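Local coordinates for histidine acid phosphatase (Bifidobacterium longum subsp. infantis, PDB 6RXE) that acts as a multiple inositol polyphosphate phosphatase, removing phosphate groups from inositol phosphates by hydrolysis, at the D-myo-inositol-hexasulphate site. Numbering follows the deposited sequence.

The D-myo-inositol-hexasulphate site. Residues 12-13, 44-45, 48, 51, 54-55, 142, 189, 191-192, 296, 399-401. With IHS (D-myo-inositol-hexasulphate), chain B.
This is the active site of a branch 2 histidine phosphatase, built from the RHGxR motif (Arg44, His45, Arg48) and the HAE motif (His399 to Glu401). D-myo-inositol-hexasulphate, a non-hydrolysable analogue of inositol hexakisphosphate, lies here partly occupied. Its C4 sulphate sits in the catalytic pocket. His45, the nucleophile, meets it tip-on: NE2 stands 3.2 Å from S4, which lies in the ring plane. NE2 faces S4 between the outer oxygens O24, O34 and O44. The angle NE2-S4-O14 is about 174°, so O14 lies where the leaving oxygen of a phosphate substrate would be expected, opposite the nucleophile. The ring is held between Arg142 CD over the centre of one face and Arg44 CG toward the rim of the other. O34 accepts from Arg44 NH2, in its guanidinium plane, and from Arg48 NE at 2.7 Å. Arg44 is extended, with CG anti to the backbone N (chi1 -176°). Its guanidinium passes under Ala400 CB, and its NH1 donates to Ser12 O at 2.8 Å. Arg142 NH1 forms a salt bridge with O44 at 2.8 Å. Ala400 N, at the start of helix 400-410, lies 2.8 Å from O24. This helix end may add to the positive field. Away from the catalytic pocket, Lys192 NZ makes a salt bridge to O46 of the C6 sulphate at 2.7 Å. Glu401, the expected proton donor, bends at chi2 (-66°) and brings carboxylate OE2 to 3.6 Å from O14.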
loop_
_atom_site.group_PDB
_atom_site.type_symbol
_atom_site.label_atom_id
_atom_site.label_comp_id
_atom_site.label_asym_id
_atom_site.label_seq_id
_atom_site.Cartn_x
_atom_site.Cartn_y
_atom_site.Cartn_z
ATOM N N SER A 12 3.611 6.972 -1.027
ATOM C CA SER A 12 2.949 5.775 -0.509
ATOM C C SER A 12 3.534 5.280 0.809
ATOM O O SER A 12 3.056 4.266 1.330
ATOM C CB SER A 12 3.001 4.653 -1.551
ATOM O OG SER A 12 4.283 4.566 -2.150
ATOM N N LYS A 13 4.551 5.938 1.367
ATOM C CA LYS A 13 5.014 5.615 2.709
ATOM C C LYS A 13 4.483 6.598 3.746
ATOM O O LYS A 13 4.949 6.597 4.888
ATOM C CB LYS A 13 6.545 5.545 2.750
ATOM C CG LYS A 13 7.093 4.237 2.176
ATOM C CD LYS A 13 6.989 4.266 0.646
ATOM C CE LYS A 13 7.291 2.951 -0.007
ATOM N NZ LYS A 13 6.708 2.940 -1.386
ATOM N N ARG A 44 -4.768 -1.823 3.762
ATOM C CA ARG A 44 -3.340 -2.069 3.655
ATOM C C ARG A 44 -2.762 -2.325 5.043
ATOM O O ARG A 44 -3.293 -1.865 6.057
ATOM C CB ARG A 44 -2.630 -0.881 2.997
ATOM C CG ARG A 44 -1.141 -1.112 2.772
ATOM C CD ARG A 44 -0.437 0.091 2.173
ATOM N NE ARG A 44 0.968 -0.213 1.916
ATOM C CZ ARG A 44 1.886 0.691 1.592
ATOM N NH1 ARG A 44 1.547 1.969 1.479
ATOM N NH2 ARG A 44 3.141 0.309 1.372
ATOM N N HIS A 45 -1.680 -3.096 5.087
ATOM C CA HIS A 45 -0.909 -3.214 6.315
ATOM C C HIS A 45 -0.529 -1.829 6.827
ATOM O O HIS A 45 -0.406 -0.868 6.057
ATOM C CB HIS A 45 0.351 -4.043 6.063
ATOM C CG HIS A 45 1.299 -3.401 5.099
ATOM N ND1 HIS A 45 2.097 -2.329 5.442
ATOM C CD2 HIS A 45 1.561 -3.665 3.796
ATOM C CE1 HIS A 45 2.814 -1.963 4.392
ATOM N NE2 HIS A 45 2.509 -2.759 3.382
ATOM N N ARG A 48 5.437 -0.001 8.183
ATOM C CA ARG A 48 6.403 -1.088 8.161
ATOM C C ARG A 48 7.800 -0.511 8.003
ATOM O O ARG A 48 7.981 0.660 7.659
ATOM C CB ARG A 48 6.131 -2.061 7.005
ATOM C CG ARG A 48 6.162 -1.394 5.625
ATOM C CD ARG A 48 6.410 -2.412 4.513
ATOM N NE ARG A 48 6.233 -1.838 3.180
ATOM C CZ ARG A 48 7.159 -1.126 2.541
ATOM N NH1 ARG A 48 6.906 -0.645 1.330
ATOM N NH2 ARG A 48 8.333 -0.889 3.111
ATOM N N SER A 51 10.962 -3.131 3.053
ATOM C CA SER A 51 10.440 -4.446 2.698
ATOM C C SER A 51 11.543 -5.462 2.421
ATOM O O SER A 51 11.300 -6.665 2.556
ATOM C CB SER A 51 9.501 -4.351 1.491
ATOM O OG SER A 51 10.154 -3.796 0.370
ATOM N N LYS A 54 17.519 -3.550 0.281
ATOM C CA LYS A 54 17.543 -3.098 -1.107
ATOM C C LYS A 54 18.030 -1.659 -1.238
ATOM O O LYS A 54 19.136 -1.422 -1.732
ATOM C CB LYS A 54 16.150 -3.240 -1.728
ATOM C CG LYS A 54 16.065 -2.815 -3.186
ATOM C CD LYS A 54 14.681 -3.104 -3.763
ATOM C CE LYS A 54 13.616 -2.235 -3.106
ATOM N NZ LYS A 54 12.253 -2.536 -3.636
ATOM N N TYR A 55 17.209 -0.690 -0.822
ATOM C CA TYR A 55 17.608 0.712 -0.915
ATOM C C TYR A 55 18.833 0.989 -0.050
ATOM O O TYR A 55 19.829 1.565 -0.517
ATOM C CB TYR A 55 16.443 1.620 -0.509
ATOM C CG TYR A 55 15.218 1.482 -1.393
ATOM C CD1 TYR A 55 15.303 1.675 -2.765
ATOM C CD2 TYR A 55 13.976 1.166 -0.852
ATOM C CE1 TYR A 55 14.190 1.550 -3.575
ATOM C CE2 TYR A 55 12.854 1.038 -1.655
ATOM C CZ TYR A 55 12.967 1.232 -3.016
ATOM O OH TYR A 55 11.861 1.108 -3.825
ATOM N N ARG A 142 3.359 -8.798 7.522
ATOM C CA ARG A 142 2.922 -7.470 7.944
ATOM C C ARG A 142 1.410 -7.307 7.816
ATOM O O ARG A 142 0.790 -6.625 8.643
ATOM C CB ARG A 142 3.661 -6.378 7.161
ATOM C CG ARG A 142 3.582 -6.449 5.635
ATOM C CD ARG A 142 4.294 -5.236 5.039
ATOM N NE ARG A 142 4.548 -5.338 3.602
ATOM C CZ ARG A 142 5.563 -6.009 3.073
ATOM N NH1 ARG A 142 5.727 -6.053 1.754
ATOM N NH2 ARG A 142 6.409 -6.656 3.864
ATOM N N TYR A 189 -3.878 -10.749 -2.926
ATOM C CA TYR A 189 -2.543 -10.799 -3.514
ATOM C C TYR A 189 -2.657 -11.179 -4.986
ATOM O O TYR A 189 -1.895 -12.008 -5.494
ATOM C CB TYR A 189 -1.635 -11.783 -2.769
ATOM C CG TYR A 189 -0.168 -11.390 -2.749
ATOM C CD1 TYR A 189 0.279 -10.333 -1.964
ATOM C CD2 TYR A 189 0.767 -12.077 -3.513
ATOM C CE1 TYR A 189 1.615 -9.970 -1.941
ATOM C CE2 TYR A 189 2.112 -11.720 -3.495
ATOM C CZ TYR A 189 2.527 -10.666 -2.706
ATOM O OH TYR A 189 3.858 -10.305 -2.681
ATOM N N HIS A 191 -1.984 -9.678 -7.719
ATOM C CA HIS A 191 -1.078 -9.075 -8.689
ATOM C C HIS A 191 0.132 -9.940 -9.017
ATOM O O HIS A 191 0.891 -9.588 -9.926
ATOM C CB HIS A 191 -0.595 -7.712 -8.184
ATOM C CG HIS A 191 0.138 -7.777 -6.883
ATOM N ND1 HIS A 191 -0.479 -8.113 -5.697
ATOM C CD2 HIS A 191 1.439 -7.554 -6.580
ATOM C CE1 HIS A 191 0.410 -8.093 -4.719
ATOM N NE2 HIS A 191 1.581 -7.757 -5.229
ATOM N N LYS A 192 0.342 -11.047 -8.307
ATOM C CA LYS A 192 1.486 -11.917 -8.546
ATOM C C LYS A 192 1.040 -13.373 -8.577
ATOM O O LYS A 192 0.096 -13.764 -7.888
ATOM C CB LYS A 192 2.563 -11.745 -7.466
ATOM C CG LYS A 192 3.369 -10.460 -7.556
ATOM C CD LYS A 192 4.286 -10.335 -6.349
ATOM C CE LYS A 192 5.142 -9.084 -6.420
ATOM N NZ LYS A 192 5.930 -8.875 -5.170
ATOM N N LYS A 296 18.406 -5.910 -8.525
ATOM C CA LYS A 296 18.260 -4.475 -8.305
ATOM C C LYS A 296 19.623 -3.788 -8.353
ATOM O O LYS A 296 20.642 -4.358 -7.964
ATOM C CB LYS A 296 17.570 -4.197 -6.969
ATOM C CG LYS A 296 16.180 -4.810 -6.845
ATOM C CD LYS A 296 15.203 -4.177 -7.820
ATOM C CE LYS A 296 13.813 -4.773 -7.669
ATOM N NZ LYS A 296 12.828 -4.106 -8.568
ATOM N N HIS A 399 -2.321 -5.048 0.874
ATOM C CA HIS A 399 -1.135 -4.334 0.423
ATOM C C HIS A 399 -1.507 -3.109 -0.401
ATOM O O HIS A 399 -2.647 -2.939 -0.838
ATOM C CB HIS A 399 -0.237 -5.262 -0.404
ATOM C CG HIS A 399 0.148 -6.515 0.316
ATOM N ND1 HIS A 399 1.283 -6.607 1.092
ATOM C CD2 HIS A 399 -0.474 -7.715 0.415
ATOM C CE1 HIS A 399 1.356 -7.813 1.622
ATOM N NE2 HIS A 399 0.302 -8.506 1.228
ATOM N N ALA A 400 -0.504 -2.252 -0.615
ATOM C CA ALA A 400 -0.657 -1.146 -1.555
ATOM C C ALA A 400 -0.927 -1.662 -2.961
ATOM O O ALA A 400 -1.691 -1.050 -3.721
ATOM C CB ALA A 400 0.594 -0.268 -1.542
ATOM N N GLU A 401 -0.301 -2.787 -3.325
ATOM C CA GLU A 401 -0.567 -3.423 -4.610
ATOM C C GLU A 401 -1.990 -3.949 -4.706
ATOM O O GLU A 401 -2.447 -4.258 -5.812
ATOM C CB GLU A 401 0.395 -4.585 -4.856
ATOM C CG GLU A 401 1.825 -4.369 -4.403
ATOM C CD GLU A 401 2.539 -3.296 -5.182
ATOM O OE1 GLU A 401 2.111 -3.022 -6.320
ATOM O OE2 GLU A 401 3.540 -2.748 -4.670
HETATM C C1 IHS B . 7.152 -3.250 -3.721
HETATM O O1 IHS B . 8.463 -3.287 -4.264
HETATM S S1 IHS B . 8.606 -2.810 -5.690
HETATM C C2 IHS B . 7.045 -2.045 -2.826
HETATM O O2 IHS B . 7.867 -1.535 -5.888
HETATM S S2 IHS B . 9.103 -1.030 -1.694
HETATM C C3 IHS B . 5.645 -1.977 -2.201
HETATM O O3 IHS B . 10.049 -2.666 -6.048
HETATM S S3 IHS B . 4.985 0.402 -1.854
HETATM C C4 IHS B . 5.265 -3.248 -1.458
HETATM O O4 IHS B . 8.156 -3.887 -6.678
HETATM S S4 IHS B . 3.430 -3.137 0.355
HETATM C C5 IHS B . 5.509 -4.510 -2.283
HETATM S S5 IHS B . 4.287 -6.687 -1.763
HETATM C C6 IHS B . 6.874 -4.541 -2.940
HETATM S S6 IHS B . 8.011 -6.647 -3.575
HETATM O O12 IHS B . 8.040 -2.147 -1.816
HETATM O O13 IHS B . 5.577 -0.889 -1.312
HETATM O O14 IHS B . 3.832 -3.182 -1.127
HETATM O O15 IHS B . 5.392 -5.664 -1.420
HETATM O O16 IHS B . 6.922 -5.642 -3.802
HETATM O O22 IHS B . 9.452 -0.408 -3.018
HETATM O O23 IHS B . 5.964 1.097 -2.800
HETATM O O24 IHS B . 2.048 -2.521 0.470
HETATM O O25 IHS B . 4.730 -7.622 -2.853
HETATM O O26 IHS B . 7.733 -7.491 -2.359
HETATM O O32 IHS B . 10.349 -1.585 -1.016
HETATM O O33 IHS B . 3.655 0.162 -2.533
HETATM O O34 IHS B . 4.424 -2.381 1.207
HETATM O O35 IHS B . 3.006 -6.008 -2.104
HETATM O O36 IHS B . 9.373 -5.985 -3.470
HETATM O O42 IHS B . 8.559 0.164 -0.951
HETATM O O43 IHS B . 4.594 1.325 -0.696
HETATM O O44 IHS B . 3.494 -4.499 0.980
HETATM O O45 IHS B . 4.086 -7.631 -0.631
HETATM O O46 IHS B . 8.194 -7.506 -4.806
HETATM O O HOH W 1 10.093 0.872 1.296
HETATM O O HOH W 2 11.859 -1.152 0.935
HETATM O O HOH W 3 9.034 2.818 -2.784
#